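Local coordinates for protein 2-oxoadipate dioxygenase/decarboxylase, chloroplastic/amyloplastic (Oryza sativa, PDB 6W1K) that catalyses the iron(II)-dependent, O2-consuming decarboxylation and hydroxylation of 2-oxoadipate to D-2-hydroxyglutarate in plant lysine catabolism, at residues 232-243 against 291-302. Numbering follows the deposited sequence.
Sequences KVSPDGLLQQSS and RDGFEVGNADKI. With OOG (2-oxoadipic acid), chain F.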
loop_
_atom_site.group_PDB
_atom_site.type_symbol
_atom_site.label_atom_id
_atom_site.label_comp_id
_atom_site.label_asym_id
_atom_site.label_seq_id
_atom_site.Cartn_x
_atom_site.Cartn_y
_atom_site.Cartn_z
ATOM N N LYS A 232 1.399 12.328 9.509
ATOM C CA LYS A 232 0.771 13.094 8.443
ATOM C C LYS A 232 -0.714 13.239 8.749
ATOM O O LYS A 232 -1.423 12.235 8.886
ATOM C CB LYS A 232 0.967 12.394 7.097
ATOM C CG LYS A 232 2.384 12.517 6.534
ATOM C CD LYS A 232 3.382 11.698 7.326
ATOM C CE LYS A 232 4.618 11.388 6.497
ATOM N NZ LYS A 232 5.813 11.075 7.321
ATOM N N VAL A 233 -1.186 14.472 8.784
ATOM C CA VAL A 233 -2.562 14.783 9.136
ATOM C C VAL A 233 -3.222 15.484 7.958
ATOM O O VAL A 233 -2.704 16.491 7.454
ATOM C CB VAL A 233 -2.645 15.667 10.395
ATOM C CG1 VAL A 233 -4.092 16.049 10.640
ATOM C CG2 VAL A 233 -2.028 14.969 11.606
ATOM N N SER A 234 -4.377 14.903 7.602
ATOM C CA SER A 234 -5.072 15.343 6.429
ATOM C C SER A 234 -5.562 16.706 6.817
ATOM O O SER A 234 -5.821 17.066 7.955
ATOM C CB SER A 234 -6.188 14.546 5.985
ATOM O OG SER A 234 -7.097 14.414 7.021
ATOM N N PRO A 235 -5.884 17.766 5.843
ATOM C CA PRO A 235 -6.352 19.130 6.121
ATOM C C PRO A 235 -7.647 19.181 6.925
ATOM O O PRO A 235 -7.850 20.129 7.686
ATOM C CB PRO A 235 -6.525 19.732 4.718
ATOM C CG PRO A 235 -5.581 18.980 3.861
ATOM C CD PRO A 235 -5.575 17.564 4.414
ATOM N N ASP A 236 -8.531 18.191 6.795
ATOM C CA ASP A 236 -9.719 18.155 7.636
ATOM C C ASP A 236 -9.443 17.567 9.013
ATOM O O ASP A 236 -10.352 17.521 9.843
ATOM C CB ASP A 236 -10.847 17.366 6.940
ATOM C CG ASP A 236 -10.471 15.889 6.625
ATOM O OD1 ASP A 236 -9.402 15.404 7.024
ATOM O OD2 ASP A 236 -11.263 15.181 5.970
ATOM N N GLY A 237 -8.231 17.085 9.265
ATOM C CA GLY A 237 -7.886 16.542 10.559
ATOM C C GLY A 237 -8.298 15.105 10.810
ATOM O O GLY A 237 -7.935 14.561 11.860
ATOM N N LEU A 238 -9.007 14.460 9.876
ATOM C CA LEU A 238 -9.669 13.181 10.126
ATOM C C LEU A 238 -8.883 11.961 9.666
ATOM O O LEU A 238 -9.209 10.840 10.082
ATOM C CB LEU A 238 -11.040 13.173 9.435
ATOM C CG LEU A 238 -11.899 14.395 9.786
ATOM C CD1 LEU A 238 -13.249 14.321 9.079
ATOM C CD2 LEU A 238 -12.094 14.563 11.297
ATOM N N LEU A 239 -7.862 12.135 8.833
ATOM C CA LEU A 239 -7.032 11.027 8.390
ATOM C C LEU A 239 -5.606 11.309 8.837
ATOM O O LEU A 239 -4.995 12.291 8.399
ATOM C CB LEU A 239 -7.123 10.847 6.883
ATOM C CG LEU A 239 -6.180 9.771 6.329
ATOM C CD1 LEU A 239 -6.513 8.368 6.900
ATOM C CD2 LEU A 239 -6.280 9.792 4.793
ATOM N N GLN A 240 -5.095 10.465 9.725
ATOM C CA GLN A 240 -3.769 10.631 10.308
ATOM C C GLN A 240 -2.961 9.368 10.056
ATOM O O GLN A 240 -3.406 8.258 10.373
ATOM C CB GLN A 240 -3.879 10.943 11.805
ATOM C CG GLN A 240 -4.973 11.952 12.126
ATOM C CD GLN A 240 -4.868 12.537 13.535
ATOM O OE1 GLN A 240 -4.080 12.075 14.362
ATOM N NE2 GLN A 240 -5.680 13.553 13.811
ATOM N N GLN A 241 -1.775 9.529 9.476
ATOM C CA GLN A 241 -1.035 8.379 8.969
ATOM C C GLN A 241 0.427 8.489 9.348
ATOM O O GLN A 241 0.983 9.589 9.394
ATOM C CB GLN A 241 -1.175 8.273 7.465
ATOM C CG GLN A 241 -2.592 8.021 6.974
ATOM C CD GLN A 241 -2.690 8.159 5.470
ATOM O OE1 GLN A 241 -3.001 9.227 4.938
ATOM N NE2 GLN A 241 -2.435 7.064 4.775
ATOM N N SER A 242 1.023 7.342 9.671
ATOM C CA SER A 242 2.461 7.226 9.898
ATOM C C SER A 242 2.934 5.936 9.237
ATOM O O SER A 242 2.129 5.068 8.884
ATOM C CB SER A 242 2.796 7.248 11.392
ATOM O OG SER A 242 2.122 6.209 12.064
ATOM N N SER A 243 4.250 5.814 9.053
ATOM C CA SER A 243 4.812 4.684 8.318
ATOM C C SER A 243 6.251 4.466 8.767
ATOM O O SER A 243 6.930 5.411 9.166
ATOM C CB SER A 243 4.812 4.892 6.799
ATOM O OG SER A 243 5.674 5.936 6.413
ATOM N N ARG A 291 -13.781 8.958 8.446
ATOM C CA ARG A 291 -13.247 9.514 7.212
ATOM C C ARG A 291 -12.715 8.399 6.324
ATOM O O ARG A 291 -11.869 7.602 6.741
ATOM C CB ARG A 291 -12.151 10.528 7.541
ATOM C CG ARG A 291 -11.179 10.799 6.387
ATOM C CD ARG A 291 -11.786 11.766 5.377
ATOM N NE ARG A 291 -10.815 12.753 4.889
ATOM C CZ ARG A 291 -9.957 12.548 3.893
ATOM N NH1 ARG A 291 -9.916 11.373 3.248
ATOM N NH2 ARG A 291 -9.127 13.522 3.538
ATOM N N ASP A 292 -13.233 8.335 5.105
ATOM C CA ASP A 292 -12.826 7.330 4.141
ATOM C C ASP A 292 -11.841 7.920 3.136
ATOM O O ASP A 292 -11.609 9.126 3.067
ATOM C CB ASP A 292 -14.042 6.740 3.418
ATOM C CG ASP A 292 -13.782 5.326 2.894
ATOM O OD1 ASP A 292 -12.610 4.851 3.001
ATOM O OD2 ASP A 292 -14.751 4.706 2.370
ATOM N N GLY A 293 -11.237 7.032 2.364
ATOM C CA GLY A 293 -10.387 7.465 1.279
ATOM C C GLY A 293 -9.012 7.914 1.754
ATOM O O GLY A 293 -8.513 7.498 2.804
ATOM N N PHE A 294 -8.412 8.801 0.971
ATOM C CA PHE A 294 -6.991 9.131 1.102
ATOM C C PHE A 294 -6.823 10.629 0.877
ATOM O O PHE A 294 -7.787 11.345 0.603
ATOM C CB PHE A 294 -6.161 8.300 0.125
ATOM C CG PHE A 294 -6.236 6.820 0.381
ATOM C CD1 PHE A 294 -5.295 6.196 1.187
ATOM C CD2 PHE A 294 -7.260 6.065 -0.168
ATOM C CE1 PHE A 294 -5.384 4.844 1.434
ATOM C CE2 PHE A 294 -7.363 4.707 0.061
ATOM C CZ PHE A 294 -6.419 4.088 0.848
ATOM N N GLU A 295 -5.597 11.116 1.012
ATOM C CA GLU A 295 -5.357 12.557 0.943
ATOM C C GLU A 295 -4.033 12.801 0.243
ATOM O O GLU A 295 -2.999 12.253 0.640
ATOM C CB GLU A 295 -5.372 13.178 2.347
ATOM C CG GLU A 295 -5.748 14.666 2.341
ATOM C CD GLU A 295 -4.535 15.542 2.082
ATOM O OE1 GLU A 295 -3.458 15.183 2.601
ATOM O OE2 GLU A 295 -4.645 16.574 1.371
ATOM N N VAL A 296 -4.068 13.625 -0.805
ATOM C CA VAL A 296 -2.888 13.819 -1.642
ATOM C C VAL A 296 -1.706 14.293 -0.804
ATOM O O VAL A 296 -0.590 13.783 -0.945
ATOM C CB VAL A 296 -3.223 14.800 -2.782
ATOM C CG1 VAL A 296 -3.734 16.144 -2.186
ATOM C CG2 VAL A 296 -2.000 14.991 -3.672
ATOM N N GLY A 297 -1.929 15.259 0.098
ATOM C CA GLY A 297 -0.843 15.764 0.926
ATOM C C GLY A 297 -0.159 14.685 1.754
ATOM O O GLY A 297 1.073 14.597 1.788
ATOM N N ASN A 298 -0.946 13.859 2.449
ATOM C CA ASN A 298 -0.374 12.733 3.190
ATOM C C ASN A 298 0.373 11.784 2.260
ATOM O O ASN A 298 1.546 11.455 2.481
ATOM C CB ASN A 298 -1.478 11.960 3.929
ATOM C CG ASN A 298 -2.109 12.764 5.045
ATOM O OD1 ASN A 298 -1.827 13.935 5.192
ATOM N ND2 ASN A 298 -2.926 12.113 5.863
ATOM N N ALA A 299 -0.324 11.283 1.243
ATOM C CA ALA A 299 0.251 10.260 0.387
ATOM C C ALA A 299 1.581 10.709 -0.188
ATOM O O ALA A 299 2.517 9.914 -0.283
ATOM C CB ALA A 299 -0.724 9.945 -0.739
ATOM N N ASP A 300 1.667 11.984 -0.596
ATOM C CA ASP A 300 2.886 12.489 -1.214
ATOM C C ASP A 300 4.098 12.216 -0.339
ATOM O O ASP A 300 5.157 11.858 -0.848
ATOM C CB ASP A 300 2.764 13.990 -1.501
ATOM C CG ASP A 300 3.881 14.524 -2.403
ATOM O OD1 ASP A 300 4.354 13.800 -3.306
ATOM O OD2 ASP A 300 4.284 15.694 -2.218
ATOM N N LYS A 301 3.957 12.341 0.979
ATOM C CA LYS A 301 5.097 12.177 1.873
ATOM C C LYS A 301 5.310 10.721 2.270
ATOM O O LYS A 301 6.444 10.308 2.541
ATOM C CB LYS A 301 4.903 13.042 3.122
ATOM C CG LYS A 301 4.703 14.546 2.845
ATOM C CD LYS A 301 6.027 15.211 2.390
ATOM C CE LYS A 301 5.834 16.687 1.961
ATOM N NZ LYS A 301 6.036 16.892 0.488
ATOM N N ILE A 302 4.250 9.923 2.265
ATOM C CA ILE A 302 4.371 8.514 2.619
ATOM C C ILE A 302 5.092 7.752 1.521
ATOM O O ILE A 302 5.799 6.780 1.809
ATOM C CB ILE A 302 2.974 7.924 2.907
ATOM C CG1 ILE A 302 2.384 8.588 4.150
ATOM C CG2 ILE A 302 3.024 6.411 3.133
ATOM C CD1 ILE A 302 0.909 8.280 4.387
HETATM C C2 OOG F . 1.734 4.475 -1.638
HETATM C C3 OOG F . 1.845 5.699 -0.728
HETATM C C4 OOG F . 0.470 6.351 -0.548
HETATM C C6 OOG F . -1.277 6.380 1.441
HETATM O O4 OOG F . -1.671 7.536 1.145
HETATM O O3 OOG F . -1.630 5.864 2.524
HETATM C C5 OOG F . -0.373 5.608 0.488
HETATM C C1 OOG F . 3.112 3.925 -2.032
HETATM O O1 OOG F . 3.220 3.201 -2.960
HETATM O O2 OOG F . 4.262 4.255 -1.313
HETATM O O5 OOG F . -0.335 4.431 0.561
HETATM O O HOH W 1 -8.991 16.782 3.638
HETATM O O HOH W 2 -3.486 9.286 2.208
#
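Gln-241 and Asn-298 meet amide to amide where a beta hairpin, strands 232-233 and 239-243, packs against the short helix 296-302 beside the 2-oxoadipate pocket of this glyoxalase-clan fold. Asn-298 ND2 donates to Gln-241 OE1 (3.0 Å), nearly in its own amide plane, with the two amides turned 49° apart. Asn-298 ND2 also donates to Leu-239 O at 3.3 Å, from above that carbonyl's plane, so both acceptors fix the rotation of the asparagine amide. The bond to Gln-241 OE1 is consistent with an amide turned so that NE2 faces the ligand: NE2 hydrogen-bonds Glu-267, a metal ligand, and reaches 2-oxoadipate O3 through a weak, bent bond. Water 2 links Gln-241 OE1, Glu-295 N and 2-oxoadipate O4. Ile-302 CD1 packs crosswise on the Gln-241 side chain, 3.6 Å from NE2.

Farther out, the helix N-cap Glu-295 accepts from Asn-298 N through OE1, while its carboxylate abuts Pro-235 CD. At the hairpin's type I turn, Arg-291 extends past Leu-238 CB, its CG anti to the backbone N (chi1 159°), then bends so that Leu-239 CB sits over one guanidinium face. Arg-291 NE meets the syn lone pair of Asp-236 OD2 in a 2.7 Å salt bridge, and NH1 binds Asp-292 O. A leucine here would probably leave the Asp-236 carboxylate without its cationic mate and untie the turn from residues 291-294. The other carboxylate oxygen, Asp-236 OD1, stays within the hairpin loop, taking Ser-234 OG and, in an Asx turn, Leu-238 N at 3.0 Å from above the carboxylate plane.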